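Side-chain contact in NDP-rhamnosyltransferase (Saccharopolyspora spinosa, PDB 3TSA), which is a glycosyltransferase of the GT-B fold, with two domains each built round a parallel beta-sheet: residues P259-R262 against A263-T266. Residues are numbered along the deposited sequence; the frame is centred on the assembly and turned at random.
Sequences PEHR and ALLT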
loop_
_atom_site.group_PDB
_atom_site.type_symbol
_atom_site.label_atom_id
_atom_site.label_comp_id
_atom_site.label_asym_id
_atom_site.label_seq_id
_atom_site.Cartn_x
_atom_site.Cartn_y
_atom_site.Cartn_z
ATOM N N PRO A 259 17.290 5.419 -10.042
ATOM C CA PRO A 259 18.532 5.931 -9.483
ATOM C C PRO A 259 19.802 5.453 -10.222
ATOM O O PRO A 259 20.678 6.289 -10.559
ATOM C CB PRO A 259 18.534 5.372 -8.044
ATOM C CG PRO A 259 17.125 5.105 -7.708
ATOM C CD PRO A 259 16.427 4.769 -9.029
ATOM N N GLU A 260 19.907 4.152 -10.501
ATOM C CA GLU A 260 21.155 3.655 -11.175
ATOM C C GLU A 260 21.347 4.122 -12.627
ATOM O O GLU A 260 22.451 4.053 -13.169
ATOM C CB GLU A 260 21.306 2.142 -11.066
ATOM C CG GLU A 260 20.392 1.356 -11.990
ATOM C CD GLU A 260 18.953 1.209 -11.467
ATOM O OE1 GLU A 260 18.548 1.765 -10.390
ATOM O OE2 GLU A 260 18.214 0.518 -12.188
ATOM N N HIS A 261 20.286 4.636 -13.250
ATOM C CA HIS A 261 20.404 5.182 -14.603
ATOM C C HIS A 261 20.670 6.694 -14.665
ATOM O O HIS A 261 20.784 7.253 -15.754
ATOM C CB HIS A 261 19.176 4.795 -15.458
ATOM C CG HIS A 261 18.981 3.313 -15.603
ATOM N ND1 HIS A 261 19.800 2.527 -16.383
ATOM C CD2 HIS A 261 18.018 2.486 -15.117
ATOM C CE1 HIS A 261 19.394 1.267 -16.314
ATOM N NE2 HIS A 261 18.309 1.215 -15.567
ATOM N N ARG A 262 20.791 7.336 -13.495
ATOM C CA ARG A 262 20.930 8.775 -13.411
ATOM C C ARG A 262 22.365 9.158 -13.793
ATOM O O ARG A 262 22.613 10.228 -14.360
ATOM C CB ARG A 262 20.475 9.275 -11.995
ATOM C CG ARG A 262 18.919 9.211 -11.863
ATOM C CD ARG A 262 18.341 9.553 -10.481
ATOM N NE ARG A 262 16.992 8.986 -10.381
ATOM C CZ ARG A 262 16.287 8.833 -9.269
ATOM N NH1 ARG A 262 16.810 9.204 -8.122
ATOM N NH2 ARG A 262 15.048 8.296 -9.313
ATOM N N ALA A 263 23.304 8.237 -13.576
ATOM C CA ALA A 263 24.708 8.486 -13.951
ATOM C C ALA A 263 24.943 8.640 -15.478
ATOM O O ALA A 263 25.905 9.290 -15.922
ATOM C CB ALA A 263 25.607 7.369 -13.351
ATOM N N LEU A 264 24.042 8.078 -16.273
ATOM C CA LEU A 264 24.057 8.250 -17.728
ATOM C C LEU A 264 23.926 9.733 -18.185
ATOM O O LEU A 264 24.295 10.086 -19.301
ATOM C CB LEU A 264 22.924 7.403 -18.362
ATOM C CG LEU A 264 22.840 5.892 -18.063
ATOM C CD1 LEU A 264 21.574 5.223 -18.649
ATOM C CD2 LEU A 264 24.151 5.129 -18.564
ATOM N N LEU A 265 23.388 10.585 -17.319
ATOM C CA LEU A 265 23.071 11.953 -17.666
ATOM C C LEU A 265 24.188 12.945 -17.332
ATOM O O LEU A 265 24.063 13.704 -16.368
ATOM C CB LEU A 265 21.838 12.374 -16.879
ATOM C CG LEU A 265 20.569 11.565 -17.160
ATOM C CD1 LEU A 265 19.454 11.947 -16.178
ATOM C CD2 LEU A 265 20.184 11.684 -18.651
ATOM N N THR A 266 25.229 13.020 -18.140
ATOM C CA THR A 266 26.287 14.007 -17.879
ATOM C C THR A 266 26.058 15.385 -18.515
ATOM O O THR A 266 25.245 15.536 -19.444
ATOM C CB THR A 266 27.654 13.430 -18.304
ATOM O OG1 THR A 266 27.719 13.257 -19.731
ATOM C CG2 THR A 266 27.819 12.093 -17.644
#
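H261 and L264 both turn CG beside their own backbone N and opposite the carbonyl carbon (chi1 -60° and -55°), which lays the two side chains next to each other, pointing the same way. Their meeting is light: L264 CD1 sits at the edge of the imidazole, near its plane, 3.9 Å from H261 ND1. E260 CG lies over one face of that ring, offset toward the rim, while the carboxylate of E260 reaches R227 in a salt bridge. L264 packs more closely on the backbone of H261, its CB and CG each 3.4 Å from H261 O. The same oxygen takes a weak, bent bond from L264 N (3.4 Å). One residue on, L265 N makes a straighter bond to R262 O (3.1 Å, 162°), and L265 CB rests 3.4 Å from that oxygen. With R262 N bonded to P259 O at 3.1 Å, three i to i+3 backbone bonds, one of them weak, curl the chain into turns, although E260 O and A263 N are not paired. The R262 side chain, extended from CG to NE, runs back along the segment, and P259 N lies 3.4 Å above one face of its guanidinium, offset toward the rim. NE bonds to V257 O and NH2 to S277 OG, fixing the group between the end of strand 251-256 and the loop beyond strand 272-274. The buried H261 touches L230 and N231 of helix 227-233, whereas L265, also buried, touches I274 of strand 272-274 and L238 and V242 of helix 236-246. These i to i+3 turns form part of the connection between the parallel neighbouring strands 251-256 and 272-274 in the C-terminal Rossmann-like domain of a GT-B glycosyltransferase.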